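Local coordinates for protein lysyl-trna-dependent l-ysyl-phosphatidylgycerol synthase (PDB 4V36) that transfers lysine from lysyl-tRNA to phosphatidylglycerol, a lipid modification linked to bacterial resistance, at residues A[159-169]-A[186-196]. Residues are numbered along the deposited sequence; the frame is centred on the assembly and turned at random.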
loop_
_atom_site.group_PDB
_atom_site.type_symbol
_atom_site.label_atom_id
_atom_site.label_comp_id
_atom_site.label_asym_id
_atom_site.label_seq_id
_atom_site.Cartn_x
_atom_site.Cartn_y
_atom_site.Cartn_z
ATOM N N ARG A 159 -8.598 24.205 -3.645
ATOM C CA ARG A 159 -8.008 24.411 -2.329
ATOM C C ARG A 159 -9.059 24.254 -1.236
ATOM O O ARG A 159 -8.773 23.723 -0.162
ATOM C CB ARG A 159 -7.351 25.791 -2.242
ATOM C CG ARG A 159 -6.804 26.144 -0.866
ATOM C CD ARG A 159 -5.835 25.088 -0.364
ATOM N NE ARG A 159 -4.707 24.908 -1.271
ATOM C CZ ARG A 159 -3.771 23.977 -1.118
ATOM N NH1 ARG A 159 -3.831 23.137 -0.095
ATOM N NH2 ARG A 159 -2.778 23.884 -1.993
ATOM N N GLU A 160 -10.275 24.714 -1.515
ATOM C CA GLU A 160 -11.369 24.602 -0.558
ATOM C C GLU A 160 -11.662 23.139 -0.244
ATOM O O GLU A 160 -11.930 22.781 0.903
ATOM C CB GLU A 160 -12.628 25.290 -1.089
ATOM C CG GLU A 160 -13.827 25.188 -0.158
ATOM C CD GLU A 160 -15.035 25.950 -0.669
ATOM O OE1 GLU A 160 -14.899 26.676 -1.677
ATOM O OE2 GLU A 160 -16.120 25.823 -0.061
ATOM N N PHE A 161 -11.601 22.299 -1.271
ATOM C CA PHE A 161 -11.834 20.870 -1.109
ATOM C C PHE A 161 -10.694 20.216 -0.333
ATOM O O PHE A 161 -10.928 19.407 0.564
ATOM C CB PHE A 161 -12.002 20.198 -2.473
ATOM C CG PHE A 161 -12.348 18.740 -2.390
ATOM C CD1 PHE A 161 -13.595 18.337 -1.942
ATOM C CD2 PHE A 161 -11.434 17.772 -2.772
ATOM C CE1 PHE A 161 -13.921 16.995 -1.867
ATOM C CE2 PHE A 161 -11.755 16.430 -2.700
ATOM C CZ PHE A 161 -12.999 16.041 -2.247
ATOM N N LEU A 162 -9.463 20.578 -0.680
ATOM C CA LEU A 162 -8.286 20.034 -0.012
ATOM C C LEU A 162 -8.219 20.472 1.449
ATOM O O LEU A 162 -7.804 19.702 2.316
ATOM C CB LEU A 162 -7.013 20.452 -0.747
ATOM C CG LEU A 162 -6.857 19.900 -2.167
ATOM C CD1 LEU A 162 -5.572 20.405 -2.807
ATOM C CD2 LEU A 162 -6.891 18.380 -2.158
ATOM N N ASN A 163 -8.629 21.708 1.717
ATOM C CA ASN A 163 -8.682 22.213 3.086
ATOM C C ASN A 163 -9.619 21.385 3.955
ATOM O O ASN A 163 -9.316 21.103 5.114
ATOM C CB ASN A 163 -9.119 23.678 3.107
ATOM C CG ASN A 163 -8.006 24.624 2.709
ATOM O OD1 ASN A 163 -6.828 24.274 2.768
ATOM N ND2 ASN A 163 -8.374 25.837 2.311
ATOM N N GLU A 164 -10.758 20.998 3.388
ATOM C CA GLU A 164 -11.733 20.183 4.103
ATOM C C GLU A 164 -11.193 18.779 4.356
ATOM O O GLU A 164 -11.513 18.155 5.369
ATOM C CB GLU A 164 -13.049 20.115 3.327
ATOM C CG GLU A 164 -13.757 21.455 3.200
ATOM C CD GLU A 164 -14.970 21.397 2.294
ATOM O OE1 GLU A 164 -15.256 20.311 1.747
ATOM O OE2 GLU A 164 -15.638 22.439 2.124
ATOM N N LEU A 165 -10.375 18.286 3.432
ATOM C CA LEU A 165 -9.748 16.981 3.596
ATOM C C LEU A 165 -8.638 17.043 4.637
ATOM O O LEU A 165 -8.431 16.093 5.392
ATOM C CB LEU A 165 -9.188 16.472 2.266
ATOM C CG LEU A 165 -10.181 16.258 1.123
ATOM C CD1 LEU A 165 -9.483 15.625 -0.066
ATOM C CD2 LEU A 165 -11.356 15.408 1.570
ATOM N N ARG A 166 -7.927 18.166 4.672
ATOM C CA ARG A 166 -6.827 18.343 5.616
ATOM C C ARG A 166 -7.339 18.392 7.051
ATOM O O ARG A 166 -6.729 17.821 7.956
ATOM C CB ARG A 166 -6.035 19.614 5.296
ATOM C CG ARG A 166 -4.876 19.864 6.249
ATOM C CD ARG A 166 -4.078 21.098 5.860
ATOM N NE ARG A 166 -3.427 20.949 4.561
ATOM C CZ ARG A 166 -2.276 20.314 4.369
ATOM N NH1 ARG A 166 -1.644 19.756 5.393
ATOM N NH2 ARG A 166 -1.757 20.231 3.151
ATOM N N GLN A 167 -8.461 19.079 7.251
ATOM C CA GLN A 167 -9.087 19.166 8.566
ATOM C C GLN A 167 -9.464 17.781 9.077
ATOM O O GLN A 167 -9.272 17.467 10.251
ATOM C CB GLN A 167 -10.322 20.068 8.517
ATOM C CG GLN A 167 -10.007 21.529 8.236
ATOM C CD GLN A 167 -11.253 22.367 8.023
ATOM O OE1 GLN A 167 -12.372 21.857 8.062
ATOM N NE2 GLN A 167 -11.063 23.661 7.795
ATOM N N VAL A 168 -9.998 16.955 8.184
ATOM C CA VAL A 168 -10.323 15.572 8.510
ATOM C C VAL A 168 -9.049 14.773 8.784
ATOM O O VAL A 168 -8.983 13.996 9.738
ATOM C CB VAL A 168 -11.121 14.898 7.376
ATOM C CG1 VAL A 168 -11.276 13.408 7.637
ATOM C CG2 VAL A 168 -12.479 15.566 7.213
ATOM N N SER A 169 -8.039 14.979 7.946
ATOM C CA SER A 169 -6.769 14.275 8.081
ATOM C C SER A 169 -6.048 14.640 9.376
ATOM O O SER A 169 -5.618 13.758 10.120
ATOM C CB SER A 169 -5.866 14.572 6.882
ATOM O OG SER A 169 -4.592 13.972 7.041
ATOM N N PHE A 186 -0.480 12.788 3.422
ATOM C CA PHE A 186 -1.232 13.904 2.866
ATOM C C PHE A 186 -0.322 14.875 2.118
ATOM O O PHE A 186 0.209 15.818 2.705
ATOM C CB PHE A 186 -1.991 14.639 3.974
ATOM C CG PHE A 186 -3.127 15.486 3.472
ATOM C CD1 PHE A 186 -2.893 16.751 2.957
ATOM C CD2 PHE A 186 -4.429 15.017 3.518
ATOM C CE1 PHE A 186 -3.937 17.532 2.493
ATOM C CE2 PHE A 186 -5.478 15.794 3.058
ATOM C CZ PHE A 186 -5.231 17.052 2.546
ATOM N N GLN A 187 -0.139 14.631 0.824
ATOM C CA GLN A 187 0.562 15.571 -0.043
ATOM C C GLN A 187 -0.347 15.983 -1.192
ATOM O O GLN A 187 -0.938 15.137 -1.863
ATOM C CB GLN A 187 1.858 14.970 -0.587
ATOM C CG GLN A 187 2.642 15.937 -1.461
ATOM C CD GLN A 187 3.670 15.245 -2.327
ATOM O OE1 GLN A 187 3.366 14.804 -3.436
ATOM N NE2 GLN A 187 4.897 15.148 -1.830
ATOM N N GLU A 188 -0.448 17.287 -1.415
ATOM C CA GLU A 188 -1.367 17.841 -2.401
ATOM C C GLU A 188 -1.074 17.357 -3.822
ATOM O O GLU A 188 -1.995 17.000 -4.553
ATOM C CB GLU A 188 -1.327 19.366 -2.334
ATOM C CG GLU A 188 -1.708 19.903 -0.962
ATOM C CD GLU A 188 -1.352 21.362 -0.779
ATOM O OE1 GLU A 188 -0.784 21.961 -1.716
ATOM O OE2 GLU A 188 -1.640 21.909 0.306
ATOM N N ASP A 189 0.201 17.340 -4.205
ATOM C CA ASP A 189 0.605 16.807 -5.505
ATOM C C ASP A 189 0.142 15.365 -5.673
ATOM O O ASP A 189 -0.421 14.995 -6.704
ATOM C CB ASP A 189 2.126 16.883 -5.674
ATOM C CG ASP A 189 2.593 18.230 -6.183
ATOM O OD1 ASP A 189 1.894 18.820 -7.035
ATOM O OD2 ASP A 189 3.662 18.697 -5.735
ATOM N N TYR A 190 0.387 14.561 -4.645
ATOM C CA TYR A 190 0.021 13.151 -4.642
ATOM C C TYR A 190 -1.489 12.956 -4.741
ATOM O O TYR A 190 -1.964 12.068 -5.450
ATOM C CB TYR A 190 0.564 12.482 -3.376
ATOM C CG TYR A 190 0.132 11.047 -3.180
ATOM C CD1 TYR A 190 0.539 10.051 -4.057
ATOM C CD2 TYR A 190 -0.663 10.684 -2.100
ATOM C CE1 TYR A 190 0.152 8.738 -3.875
ATOM C CE2 TYR A 190 -1.054 9.372 -1.908
ATOM C CZ TYR A 190 -0.643 8.403 -2.799
ATOM O OH TYR A 190 -1.029 7.095 -2.616
ATOM N N LEU A 191 -2.238 13.799 -4.039
ATOM C CA LEU A 191 -3.691 13.678 -3.992
ATOM C C LEU A 191 -4.365 14.056 -5.312
ATOM O O LEU A 191 -5.510 13.676 -5.560
ATOM C CB LEU A 191 -4.254 14.538 -2.858
ATOM C CG LEU A 191 -3.927 14.057 -1.443
ATOM C CD1 LEU A 191 -4.523 14.994 -0.402
ATOM C CD2 LEU A 191 -4.422 12.633 -1.238
ATOM N N GLN A 192 -3.659 14.802 -6.156
ATOM C CA GLN A 192 -4.197 15.207 -7.453
ATOM C C GLN A 192 -4.076 14.092 -8.490
ATOM O O GLN A 192 -4.605 14.204 -9.595
ATOM C CB GLN A 192 -3.483 16.462 -7.965
ATOM C CG GLN A 192 -3.669 17.703 -7.103
ATOM C CD GLN A 192 -5.031 18.348 -7.273
ATOM O OE1 GLN A 192 -5.837 17.923 -8.100
ATOM N NE2 GLN A 192 -5.292 19.386 -6.489
ATOM N N LYS A 193 -3.383 13.018 -8.126
ATOM C CA LYS A 193 -3.050 11.960 -9.074
ATOM C C LYS A 193 -4.110 10.861 -9.165
ATOM O O LYS A 193 -3.983 9.939 -9.971
ATOM C CB LYS A 193 -1.704 11.332 -8.703
ATOM C CG LYS A 193 -0.527 12.289 -8.762
ATOM C CD LYS A 193 -0.201 12.673 -10.192
ATOM C CE LYS A 193 1.016 13.581 -10.256
ATOM N NZ LYS A 193 0.779 14.884 -9.574
ATOM N N ALA A 194 -5.150 10.955 -8.346
ATOM C CA ALA A 194 -6.141 9.885 -8.268
ATOM C C ALA A 194 -7.487 10.396 -7.765
ATOM O O ALA A 194 -7.551 11.439 -7.114
ATOM C CB ALA A 194 -5.626 8.767 -7.364
ATOM N N PRO A 195 -8.574 9.668 -8.077
ATOM C CA PRO A 195 -9.893 10.032 -7.549
ATOM C C PRO A 195 -9.931 9.990 -6.026
ATOM O O PRO A 195 -9.201 9.208 -5.414
ATOM C CB PRO A 195 -10.818 8.965 -8.143
ATOM C CG PRO A 195 -10.118 8.496 -9.365
ATOM C CD PRO A 195 -8.657 8.551 -9.036
ATOM N N ILE A 196 -10.771 10.825 -5.426
ATOM C CA ILE A 196 -10.927 10.831 -3.979
ATOM C C ILE A 196 -12.372 10.557 -3.595
ATOM O O ILE A 196 -13.282 11.278 -4.005
ATOM C CB ILE A 196 -10.481 12.169 -3.361
ATOM C CG1 ILE A 196 -8.981 12.378 -3.572
ATOM C CG2 ILE A 196 -10.811 12.206 -1.878
ATOM C CD1 ILE A 196 -8.460 13.670 -2.986
HETATM O O HOH W 1 0.448 17.286 4.746
#
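Glu-188, in the first turn of the short helix 188-191, is held by two arginines of helix 159-173. Arg-159 grips its carboxylate end-on, chiefly through NH2, which donates to Glu-188 OE1 at 2.8 Å, almost straight (178°); NH1 to Glu-188 OE2 is modelled at a doubtfully short 2.5 Å. Both acceptors lie in the guanidinium plane, yet the donors come from above the carboxylate plane, the two planes being 59° apart. Bends at chi2 and chi3 turn the arginine back toward the glutamate. Arg-166 completes the salt-bridge network with a weak bond from NH2 to Glu-188 OE2 (3.3 Å). Phe-186 CE1 sits over one face of the Arg-166 guanidinium near its rim, the planes tilted by 65°, and NH1 makes a weak bond to a water that donates to Phe-186 O at 2.5 Å.

Beneath this charged layer, the Phe-186 ring presents its edge to Leu-165 CB, and Leu-191 CD1 sits over the centre of one face. Farther in, Leu-165 and Ile-196 meet tip to tip, CD1 to CD1 at 3.7 Å, joining the helix to the start of strand 196-200. Leu-162 CD1 packs on Gln-192 NE2, and Gln-192 OE1 accepts from Phe-157 N. Ser-169 OG lies 3.7 Å from Phe-186 CD2 and is hydrogen-bonded to Arg-227, a residue of the lysine amide pocket; Tyr-190 OH bonds Asp-224 of the same pocket.

Two arginines beside one carboxylate probably favour its ionised form; their pairing, on the exposed side, overlies apolar contacts between the segments, whose hydrogen bonds extend to the ligand site.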